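Local coordinates for protein enolase from the environmental genome shotgun sequencing of the Sargasso Sea (PDB 2QGY) that is of unknown function but binds magnesium and, as a member of the enolase superfamily, probably abstracts a proton next to a substrate carboxylate, at residues 52-57 against 300-305; 199-204 against 223-228; 250-255 against 271-276; 284-289 against 319-324. One frame throughout, in Å; residues are numbered along the deposited sequence.

Interaction 1: 52-57 against 300-305; sequences EAFSIN and SPHCWN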
# COMPACT_ATOMS: atom_id res chain seq x y z
N GLU A 52 -15.90 0.59 8.95
CA GLU A 52 -14.80 0.03 9.73
C GLU A 52 -13.65 -0.17 8.76
O GLU A 52 -13.87 -0.59 7.63
CB GLU A 52 -15.21 -1.30 10.35
CG GLU A 52 -14.08 -1.89 11.24
CD GLU A 52 -14.49 -2.97 12.23
OE1 GLU A 52 -15.71 -3.33 12.36
OE2 GLU A 52 -13.56 -3.49 12.90
N ALA A 53 -12.44 0.23 9.17
CA ALA A 53 -11.22 0.08 8.37
C ALA A 53 -10.44 -1.11 8.89
O ALA A 53 -10.41 -1.34 10.11
CB ALA A 53 -10.31 1.32 8.49
N PHE A 54 -9.80 -1.84 7.98
CA PHE A 54 -8.92 -2.91 8.41
C PHE A 54 -7.69 -2.28 9.09
O PHE A 54 -6.93 -1.56 8.46
CB PHE A 54 -8.54 -3.82 7.25
CG PHE A 54 -7.50 -4.81 7.64
CD1 PHE A 54 -7.85 -5.89 8.41
CD2 PHE A 54 -6.19 -4.60 7.31
CE1 PHE A 54 -6.91 -6.82 8.81
CE2 PHE A 54 -5.19 -5.52 7.72
CZ PHE A 54 -5.56 -6.62 8.48
N SER A 55 -7.51 -2.54 10.37
CA SER A 55 -6.46 -1.83 11.12
C SER A 55 -5.15 -2.60 11.12
O SER A 55 -5.14 -3.82 11.06
CB SER A 55 -6.89 -1.55 12.57
OG SER A 55 -6.98 -2.76 13.26
N ILE A 56 -4.04 -1.86 11.18
CA ILE A 56 -2.70 -2.44 10.99
C ILE A 56 -1.84 -1.85 12.09
O ILE A 56 -1.91 -0.65 12.34
CB ILE A 56 -2.09 -2.15 9.60
CG1 ILE A 56 -3.10 -2.46 8.48
CG2 ILE A 56 -0.84 -3.02 9.39
CD1 ILE A 56 -2.68 -1.95 7.06
N ASN A 57 -1.10 -2.72 12.78
CA ASN A 57 -0.32 -2.32 13.96
C ASN A 57 0.60 -1.14 13.62
O ASN A 57 1.27 -1.15 12.59
CB ASN A 57 0.48 -3.53 14.48
CG ASN A 57 1.00 -3.35 15.91
OD1 ASN A 57 1.90 -4.09 16.34
ND2 ASN A 57 0.46 -2.38 16.65
N SER A 300 -13.82 -15.66 -0.35
CA SER A 300 -14.05 -15.88 1.06
C SER A 300 -13.47 -14.66 1.73
O SER A 300 -12.29 -14.61 1.97
CB SER A 300 -13.27 -17.10 1.54
OG SER A 300 -13.40 -17.27 2.95
N PRO A 301 -14.28 -13.63 1.99
CA PRO A 301 -13.64 -12.45 2.57
C PRO A 301 -12.92 -12.71 3.90
O PRO A 301 -13.38 -13.50 4.75
CB PRO A 301 -14.82 -11.48 2.78
CG PRO A 301 -15.85 -11.94 1.76
CD PRO A 301 -15.73 -13.47 1.83
N HIS A 302 -11.77 -12.05 4.06
CA HIS A 302 -11.00 -12.15 5.26
C HIS A 302 -11.66 -11.14 6.18
O HIS A 302 -12.21 -10.15 5.72
CB HIS A 302 -9.55 -11.76 4.90
CG HIS A 302 -8.60 -11.62 6.07
ND1 HIS A 302 -8.35 -10.41 6.67
CD2 HIS A 302 -7.73 -12.50 6.62
CE1 HIS A 302 -7.42 -10.56 7.59
NE2 HIS A 302 -7.03 -11.82 7.59
N CYS A 303 -11.68 -11.41 7.47
CA CYS A 303 -12.34 -10.48 8.40
C CYS A 303 -11.65 -10.48 9.76
O CYS A 303 -12.23 -10.87 10.79
CB CYS A 303 -13.85 -10.79 8.53
SG CYS A 303 -14.73 -9.39 9.39
N TRP A 304 -10.39 -10.05 9.78
CA TRP A 304 -9.72 -9.88 11.05
C TRP A 304 -9.97 -8.42 11.47
O TRP A 304 -9.15 -7.52 11.31
CB TRP A 304 -8.23 -10.25 10.96
CG TRP A 304 -7.54 -10.23 12.30
CD1 TRP A 304 -8.03 -10.66 13.49
CD2 TRP A 304 -6.24 -9.70 12.57
NE1 TRP A 304 -7.11 -10.44 14.50
CE2 TRP A 304 -6.00 -9.88 13.96
CE3 TRP A 304 -5.25 -9.11 11.78
CZ2 TRP A 304 -4.80 -9.48 14.57
CZ3 TRP A 304 -4.05 -8.71 12.38
CH2 TRP A 304 -3.85 -8.89 13.77
N ASN A 305 -11.17 -8.22 12.01
CA ASN A 305 -11.75 -6.89 12.29
C ASN A 305 -12.70 -7.12 13.45
O ASN A 305 -12.80 -8.25 13.99
CB ASN A 305 -12.59 -6.42 11.10
CG ASN A 305 -11.77 -6.16 9.84
OD1 ASN A 305 -10.87 -5.32 9.83
ND2 ASN A 305 -12.13 -6.82 8.76
O HOH W 1 -9.37 -4.30 11.81
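Phe54 reaches across from 52-57 with CD1, CE1 and CZ of its ring and meets His302, Trp304 and Asn305 of 300-305. Its CG stands anti to the backbone N (chi1 173°), beside the carbonyl carbon. The ring pairs are oblique. Phe54 CE1 lies 4.0 Å from His302 CE1, in the plane and at the edge of the imidazole, and the two ring planes are 69° apart. The same CE1 is 4.1 Å from Trp304 CE3. Carbonyl oxygens meet the ring next: Trp304 O comes to 3.4 Å from Phe54 CE1, while Asn305 OD1 approaches Phe54 CD1 near the plane of the phenyl ring, also at 3.4 Å. The Asn305 amide plane is turned 85° from that ring.

These contacts join the two domains of the enolase superfamily fold. Phe54 follows an edge strand of the antiparallel N-terminal sheet, and 300-305 is the loop between strand 298-299 and helix 309-320 of the barrel domain.

Polar bridging is indirect, since no direct hydrogen bond links the segments. Water 1 accepts from Ser55 N at 2.9 Å and lies 2.7 Å from Asn305 OD1. Asp275 holds the other end of that amide, ND2, through OD2 and His302 ND1 through OD1, so one carboxylate grips two of the residues that touch Phe54. Glu52 extends toward the loop and packs OE2 on Asn305 CB at 3.6 Å; its OE1 is hydrogen-bonded to Ser306 OG and Ser310 N, where helix 309-320 begins.

Interaction 2: 199-204 against 223-228; sequences LDLAVP and YWIEEP. With MG (magnesium ion), chain C.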
# COMPACT_ATOMS: atom_id res chain seq x y z
N LEU A 199 -6.22 -24.50 6.55
CA LEU A 199 -4.89 -24.36 7.06
C LEU A 199 -4.33 -23.04 6.56
O LEU A 199 -4.22 -22.82 5.36
CB LEU A 199 -3.98 -25.53 6.61
CG LEU A 199 -4.41 -26.99 6.93
CD1 LEU A 199 -3.35 -28.01 6.45
CD2 LEU A 199 -4.70 -27.20 8.41
N ASP A 200 -3.98 -22.17 7.50
CA ASP A 200 -3.37 -20.91 7.15
C ASP A 200 -1.89 -21.01 7.40
O ASP A 200 -1.44 -21.05 8.54
CB ASP A 200 -4.01 -19.75 7.95
CG ASP A 200 -3.61 -18.39 7.40
OD1 ASP A 200 -2.51 -18.27 6.84
OD2 ASP A 200 -4.42 -17.43 7.53
N LEU A 201 -1.12 -21.11 6.32
CA LEU A 201 0.35 -21.19 6.45
C LEU A 201 1.05 -19.87 6.75
O LEU A 201 2.21 -19.88 7.16
CB LEU A 201 0.98 -21.83 5.21
CG LEU A 201 0.40 -23.18 4.78
CD1 LEU A 201 1.36 -23.90 3.79
CD2 LEU A 201 0.05 -24.05 5.97
N ALA A 202 0.36 -18.75 6.53
CA ALA A 202 0.85 -17.44 6.98
C ALA A 202 2.22 -17.06 6.36
O ALA A 202 3.07 -16.46 7.02
CB ALA A 202 0.91 -17.40 8.52
N VAL A 203 2.41 -17.44 5.09
CA VAL A 203 3.59 -17.08 4.29
C VAL A 203 4.89 -17.54 4.98
O VAL A 203 5.65 -16.71 5.47
CB VAL A 203 3.63 -15.57 3.94
CG1 VAL A 203 4.74 -15.28 2.93
CG2 VAL A 203 2.28 -15.09 3.39
N PRO A 204 5.13 -18.87 5.01
CA PRO A 204 6.35 -19.41 5.59
C PRO A 204 7.57 -18.89 4.83
O PRO A 204 7.57 -18.81 3.60
CB PRO A 204 6.19 -20.92 5.39
CG PRO A 204 4.71 -21.11 5.35
CD PRO A 204 4.26 -19.96 4.52
N TYR A 223 -9.33 -28.49 3.74
CA TYR A 223 -10.32 -27.85 2.90
C TYR A 223 -9.67 -26.82 1.99
O TYR A 223 -10.10 -26.65 0.82
CB TYR A 223 -11.41 -27.23 3.78
CG TYR A 223 -12.60 -26.74 3.01
CD1 TYR A 223 -13.64 -27.61 2.67
CD2 TYR A 223 -12.71 -25.40 2.64
CE1 TYR A 223 -14.74 -27.17 1.94
CE2 TYR A 223 -13.80 -24.93 1.93
CZ TYR A 223 -14.82 -25.81 1.58
OH TYR A 223 -15.90 -25.33 0.86
N TRP A 224 -8.70 -26.08 2.53
CA TRP A 224 -7.90 -25.15 1.71
C TRP A 224 -6.60 -24.85 2.37
O TRP A 224 -6.42 -25.14 3.55
CB TRP A 224 -8.68 -23.88 1.35
CG TRP A 224 -8.88 -22.78 2.39
CD1 TRP A 224 -7.94 -22.17 3.20
CD2 TRP A 224 -10.10 -22.08 2.61
NE1 TRP A 224 -8.53 -21.16 3.93
CE2 TRP A 224 -9.86 -21.10 3.60
CE3 TRP A 224 -11.38 -22.20 2.07
CZ2 TRP A 224 -10.87 -20.23 4.05
CZ3 TRP A 224 -12.39 -21.34 2.52
CH2 TRP A 224 -12.11 -20.37 3.50
N ILE A 225 -5.68 -24.28 1.60
CA ILE A 225 -4.35 -23.94 2.06
C ILE A 225 -4.22 -22.45 1.78
O ILE A 225 -4.26 -22.03 0.62
CB ILE A 225 -3.24 -24.70 1.23
CG1 ILE A 225 -3.33 -26.22 1.46
CG2 ILE A 225 -1.83 -24.21 1.63
CD1 ILE A 225 -3.20 -26.65 2.90
N GLU A 226 -4.04 -21.68 2.84
CA GLU A 226 -4.09 -20.24 2.74
C GLU A 226 -2.69 -19.65 2.86
O GLU A 226 -1.89 -20.06 3.71
CB GLU A 226 -5.03 -19.73 3.83
CG GLU A 226 -5.11 -18.24 3.90
CD GLU A 226 -6.24 -17.78 4.83
OE1 GLU A 226 -7.30 -18.45 4.93
OE2 GLU A 226 -6.06 -16.71 5.43
N GLU A 227 -2.38 -18.72 1.94
CA GLU A 227 -1.10 -18.02 1.91
C GLU A 227 0.13 -18.96 2.05
O GLU A 227 0.99 -18.72 2.88
CB GLU A 227 -1.06 -16.92 2.97
CG GLU A 227 -2.08 -15.81 2.71
CD GLU A 227 -1.49 -14.49 3.07
OE1 GLU A 227 -1.42 -14.23 4.29
OE2 GLU A 227 -1.04 -13.74 2.14
N PRO A 228 0.25 -19.97 1.17
CA PRO A 228 1.42 -20.86 1.24
C PRO A 228 2.68 -20.09 0.82
O PRO A 228 3.80 -20.45 1.22
CB PRO A 228 1.11 -21.99 0.25
CG PRO A 228 0.11 -21.37 -0.74
CD PRO A 228 -0.66 -20.29 0.05
MG MG C . -4.74 -15.70 6.59
O HOH W 2 -2.86 -15.90 5.76
O HOH W 3 6.52 -20.67 1.73
O HOH W 4 -3.73 -14.62 7.95
O HOH W 5 -6.27 -15.51 8.06
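Asp200 and Glu226 converge on one magnesium ion, each through a single oxygen: Asp200 OD2 and Glu226 OE2 are both 2.0 Å from the metal. The two oxygens lie only 2.8 Å apart, a like-charge approach that the shared cation explains. Their carboxylate planes are 44° apart. Glu252 and three waters complete six ligands, and metal-bound water 2 donates to Asp200 OD1 and Glu227 OE1.

Second-shell donors hold the Glu226 carboxylate. Trp224 NE1 donates to the anti lone pair of Glu226 OE1 at 3.1 Å, and Lys169 forms a salt bridge with the same oxygen. A chi1 of 176° puts Glu226 CG anti to the backbone N, and the extended chain beyond it brings the carboxylate to the metal.

Beneath them the strands pair in parallel. Leu199 N bonds Trp224 O, Glu226 N bonds Leu199 O at 2.8 Å, and Leu201 N bonds Glu226 O; beyond the strands Val203 N still bonds Glu227 O. The sheet face bearing Leu199 and Ile225 is apolar, with CD1 of each 3.8 Å apart, and is covered by helix 207-217. This is a beta-alpha-beta unit of the enolase-type barrel, with metal ligands at the C-terminal ends of its strands.

Interaction 3: 250-255 against 271-276; sequences TGEKQS and IFNPDI. With MG (magnesium ion), chain C.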
# COMPACT_ATOMS: atom_id res chain seq x y z
N THR A 250 -5.50 -16.80 -1.49
CA THR A 250 -4.57 -15.66 -1.34
C THR A 250 -5.40 -14.39 -1.44
O THR A 250 -6.51 -14.46 -1.95
CB THR A 250 -3.45 -15.64 -2.43
OG1 THR A 250 -2.48 -14.61 -2.14
CG2 THR A 250 -4.02 -15.41 -3.81
N GLY A 251 -4.87 -13.27 -0.95
CA GLY A 251 -5.53 -12.00 -1.24
C GLY A 251 -5.64 -11.10 -0.01
O GLY A 251 -5.69 -9.90 -0.16
N GLU A 252 -5.66 -11.70 1.17
CA GLU A 252 -5.84 -10.92 2.41
C GLU A 252 -4.89 -9.75 2.61
O GLU A 252 -5.26 -8.75 3.22
CB GLU A 252 -5.81 -11.85 3.62
CG GLU A 252 -4.48 -12.46 3.93
CD GLU A 252 -4.51 -13.14 5.29
OE1 GLU A 252 -5.09 -14.23 5.36
OE2 GLU A 252 -4.01 -12.58 6.29
N LYS A 253 -3.66 -9.85 2.11
CA LYS A 253 -2.69 -8.76 2.34
C LYS A 253 -2.55 -7.83 1.12
O LYS A 253 -1.66 -6.99 1.09
CB LYS A 253 -1.33 -9.35 2.77
CG LYS A 253 -1.47 -10.09 4.12
CD LYS A 253 -0.22 -10.25 4.95
CE LYS A 253 -0.56 -11.20 6.10
NZ LYS A 253 0.48 -11.27 7.17
N GLN A 254 -3.43 -8.00 0.13
CA GLN A 254 -3.36 -7.20 -1.08
C GLN A 254 -4.68 -6.45 -1.29
O GLN A 254 -5.71 -6.79 -0.67
CB GLN A 254 -3.00 -8.06 -2.29
CG GLN A 254 -1.51 -8.43 -2.35
CD GLN A 254 -1.17 -9.61 -1.46
OE1 GLN A 254 -1.96 -10.56 -1.36
NE2 GLN A 254 0.02 -9.58 -0.81
N SER A 255 -4.65 -5.40 -2.11
CA SER A 255 -5.86 -4.63 -2.39
C SER A 255 -5.80 -4.13 -3.81
O SER A 255 -4.74 -4.17 -4.45
CB SER A 255 -6.05 -3.44 -1.41
OG SER A 255 -4.92 -2.56 -1.45
N ILE A 271 -9.32 -19.51 -4.56
CA ILE A 271 -10.20 -18.68 -3.72
C ILE A 271 -9.44 -17.40 -3.39
O ILE A 271 -8.26 -17.45 -3.11
CB ILE A 271 -10.53 -19.41 -2.36
CG1 ILE A 271 -11.24 -20.76 -2.61
CG2 ILE A 271 -11.37 -18.49 -1.41
CD1 ILE A 271 -11.26 -21.70 -1.37
N PHE A 272 -10.11 -16.26 -3.42
CA PHE A 272 -9.46 -15.03 -2.98
C PHE A 272 -10.03 -14.64 -1.61
O PHE A 272 -11.22 -14.79 -1.38
CB PHE A 272 -9.79 -13.88 -3.93
CG PHE A 272 -9.28 -14.06 -5.34
CD1 PHE A 272 -8.14 -14.84 -5.62
CD2 PHE A 272 -9.93 -13.44 -6.40
CE1 PHE A 272 -7.67 -14.96 -6.96
CE2 PHE A 272 -9.45 -13.55 -7.73
CZ PHE A 272 -8.33 -14.30 -7.98
N ASN A 273 -9.19 -14.11 -0.71
CA ASN A 273 -9.68 -13.68 0.60
C ASN A 273 -9.24 -12.23 0.92
O ASN A 273 -8.67 -11.98 1.95
CB ASN A 273 -9.26 -14.68 1.70
CG ASN A 273 -7.75 -14.66 1.99
OD1 ASN A 273 -6.95 -14.33 1.11
ND2 ASN A 273 -7.37 -14.95 3.24
N PRO A 274 -9.58 -11.26 0.04
CA PRO A 274 -9.29 -9.87 0.40
C PRO A 274 -10.06 -9.57 1.71
O PRO A 274 -11.14 -10.17 1.96
CB PRO A 274 -9.89 -9.05 -0.75
CG PRO A 274 -10.99 -9.92 -1.31
CD PRO A 274 -10.38 -11.36 -1.19
N ASP A 275 -9.57 -8.63 2.51
CA ASP A 275 -10.30 -8.30 3.75
C ASP A 275 -11.47 -7.39 3.38
O ASP A 275 -11.37 -6.52 2.51
CB ASP A 275 -9.39 -7.62 4.77
CG ASP A 275 -10.06 -7.45 6.14
OD1 ASP A 275 -9.86 -8.31 7.03
OD2 ASP A 275 -10.80 -6.47 6.32
N ILE A 276 -12.61 -7.66 4.00
CA ILE A 276 -13.82 -6.88 3.75
C ILE A 276 -13.63 -5.36 3.93
O ILE A 276 -14.30 -4.52 3.26
CB ILE A 276 -14.98 -7.42 4.65
CG1 ILE A 276 -16.32 -6.75 4.28
CG2 ILE A 276 -14.63 -7.24 6.18
CD1 ILE A 276 -16.87 -7.06 2.86
MG MG C . -4.74 -15.70 6.59
O HOH W 6 -7.30 -7.12 1.73
O HOH W 4 -3.73 -14.62 7.95
O HOH W 2 -2.86 -15.90 5.76
O HOH W 5 -6.27 -15.51 8.06
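Thr250 and Phe272 form a single parallel bridge, with CA atoms 5.2 Å apart. Thr250 N bonds Ile271 O at 3.3 Å, and Asn273 N returns to Thr250 O at 3.0 Å. Immediately after the bridge the first segment folds into a type I turn from Gly251 to Gln254, closed by Gln254 N on Gly251 O. Gly251 has a positive phi (135°), and at its backbone angles a beta carbon would press on the preceding carbonyl and come too close to Asn273 N.

Asn273 holds this turn through both ends of its amide. OD1 accepts from Glu252 N at 2.9 Å, the donor standing 56° above the amide carbonyl plane, while ND2 donates to Glu252 OE1 at 3.2 Å on the anti side of the carboxylate. A chi1 of 70° places CG of Asn273 between the backbone N and carbonyl carbon, on the side from which the amide meets Glu252. Glu252 OE1 is also a magnesium ligand, at 1.9 Å, so Asn273 acts as a second-shell residue for the metal. The other carboxylate oxygen, OE2, accepts from metal-bound water 4 at 2.6 Å. Farther along, water 6 links Glu252 O and Gln254 O to Asp275 N.

Around this site, Asp200 and Glu226 supply the remaining protein ligands from the two preceding strands, 197-200 and 224-226. Helix 257-265, which connects the two segments, covers Thr250 and Phe272 with Leu263, and Phe260 meets the Phe272 ring edge-to-face. Strand 298-299 continues the parallel sheet beyond strand 271-272.

Interaction 4: 284-289 against 319-324; sequences DIIEIS and SSIPNS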
# COMPACT_ATOMS: atom_id res chain seq x y z
N ASP A 284 -15.41 -2.61 -5.18
CA ASP A 284 -14.29 -3.40 -5.67
C ASP A 284 -14.34 -4.87 -5.30
O ASP A 284 -13.93 -5.72 -6.08
CB ASP A 284 -12.95 -2.76 -5.27
CG ASP A 284 -12.50 -1.69 -6.28
OD1 ASP A 284 -13.19 -1.52 -7.32
OD2 ASP A 284 -11.49 -1.00 -6.03
N ILE A 285 -14.84 -5.18 -4.12
CA ILE A 285 -15.02 -6.57 -3.72
C ILE A 285 -16.06 -7.25 -4.63
O ILE A 285 -15.86 -8.36 -5.12
CB ILE A 285 -15.47 -6.65 -2.25
CG1 ILE A 285 -14.27 -6.34 -1.36
CG2 ILE A 285 -16.07 -8.02 -1.89
CD1 ILE A 285 -14.52 -6.47 0.10
N ILE A 286 -17.17 -6.57 -4.85
CA ILE A 286 -18.21 -7.10 -5.74
C ILE A 286 -17.74 -7.25 -7.19
O ILE A 286 -18.05 -8.25 -7.83
CB ILE A 286 -19.48 -6.21 -5.69
CG1 ILE A 286 -20.15 -6.27 -4.30
CG2 ILE A 286 -20.46 -6.61 -6.79
CD1 ILE A 286 -20.69 -7.63 -3.89
N GLU A 287 -16.99 -6.28 -7.70
CA GLU A 287 -16.45 -6.35 -9.06
C GLU A 287 -15.51 -7.55 -9.22
O GLU A 287 -15.62 -8.30 -10.18
CB GLU A 287 -15.70 -5.06 -9.41
CG GLU A 287 -15.17 -5.01 -10.86
CD GLU A 287 -16.24 -5.39 -11.90
OE1 GLU A 287 -17.36 -4.82 -11.84
OE2 GLU A 287 -15.94 -6.24 -12.78
N ILE A 288 -14.61 -7.72 -8.26
CA ILE A 288 -13.71 -8.87 -8.32
C ILE A 288 -14.43 -10.20 -8.08
O ILE A 288 -14.06 -11.22 -8.67
CB ILE A 288 -12.48 -8.71 -7.42
CG1 ILE A 288 -11.34 -9.58 -7.96
CG2 ILE A 288 -12.78 -9.04 -5.96
CD1 ILE A 288 -10.73 -8.98 -9.31
N SER A 289 -15.49 -10.21 -7.27
CA SER A 289 -16.27 -11.43 -7.06
C SER A 289 -16.88 -11.89 -8.39
O SER A 289 -16.85 -13.07 -8.75
CB SER A 289 -17.36 -11.22 -6.01
OG SER A 289 -16.79 -11.01 -4.73
N SER A 319 -23.88 -12.78 1.13
CA SER A 319 -25.26 -13.16 0.82
C SER A 319 -25.72 -12.74 -0.58
O SER A 319 -26.72 -13.28 -1.09
CB SER A 319 -26.23 -12.63 1.88
OG SER A 319 -26.49 -11.26 1.70
N SER A 320 -24.93 -11.86 -1.20
CA SER A 320 -25.33 -11.23 -2.44
C SER A 320 -24.54 -11.72 -3.65
O SER A 320 -24.84 -11.34 -4.77
CB SER A 320 -25.21 -9.71 -2.32
OG SER A 320 -23.88 -9.28 -2.58
N ILE A 321 -23.55 -12.59 -3.43
CA ILE A 321 -22.76 -13.12 -4.57
C ILE A 321 -22.95 -14.64 -4.75
O ILE A 321 -23.09 -15.36 -3.76
CB ILE A 321 -21.25 -12.75 -4.47
CG1 ILE A 321 -20.65 -13.27 -3.15
CG2 ILE A 321 -21.05 -11.24 -4.59
CD1 ILE A 321 -19.11 -13.29 -3.10
N PRO A 322 -22.94 -15.14 -6.01
CA PRO A 322 -23.16 -16.57 -6.25
C PRO A 322 -21.94 -17.43 -5.98
O PRO A 322 -22.09 -18.65 -5.84
CB PRO A 322 -23.51 -16.63 -7.74
CG PRO A 322 -22.80 -15.48 -8.34
CD PRO A 322 -22.77 -14.40 -7.27
N ASN A 323 -20.76 -16.80 -5.89
CA ASN A 323 -19.49 -17.55 -5.68
C ASN A 323 -18.81 -17.26 -4.33
O ASN A 323 -17.58 -17.17 -4.25
CB ASN A 323 -18.50 -17.31 -6.82
CG ASN A 323 -18.02 -15.88 -6.87
OD1 ASN A 323 -18.78 -14.96 -6.58
ND2 ASN A 323 -16.76 -15.68 -7.26
N SER A 324 -19.60 -17.07 -3.28
CA SER A 324 -19.05 -16.92 -1.95
C SER A 324 -18.58 -18.27 -1.43
O SER A 324 -19.24 -19.31 -1.66
CB SER A 324 -20.13 -16.36 -1.02
OG SER A 324 -21.16 -17.32 -0.85
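Ile286 makes the first contact along helix 282-294, through its terminal methyl. CD1 lies 3.7 Å from Ile321 CG2. Its approach to Ser320 OG, whose polar partner is Val317 O, holds for one of two conformers of that serine and is doubtful.

Both segments belong to the outer layer of the barrel domain. Segment 284-289 is part of the helix that leads into strand 298-299; segment 319-324 takes in the end of helix 309-320, which follows that strand, and the turn leading away from it. Strand 298-299 lies beneath both, with Ile299 touching Ser289, Ile321 and Asn323.

One helical turn beyond Ile286, Ser289 meets both Ile321 and Asn323. Its OG is 3.6 Å from Ile321 CD1, and its CB is 4.0 Å from Ile321 CG2. That hydroxyl donates back along its own helix to Ile285 O at 2.8 Å, reaching this acceptor from the face opposite to Ser289 N. The backbone oxygen of Ser289 takes a weak hydrogen bond from Asn323 ND2 at 3.0 Å, bent to 132° at the hydrogen. The same ND2 also bonds Ile297 O, so it is shared between the helix and the chain entering strand 298-299.

Overall arrangement
Interactions 2 and 3 are two parts of one metal site: both use parallel pairing in the same barrel sheet, and Glu226 OE2 and Glu252 OE1 come within 2.7 Å at the shared magnesium ion. Interaction 1 adjoins interaction 3 through Asp275, which bonds His302 and Asn305, but it joins two domains with oblique ring contacts and a bridging water in place of strand pairing. Interaction 4 lies in the helical layer, its centre about 22 Å from that of interaction 2, and relies on methyl packing and one weak bond; it meets interaction 3 where Ile285 touches Ile276. All four are mostly buried, although interaction 4 includes partly exposed residues and interaction 2 an exposed one.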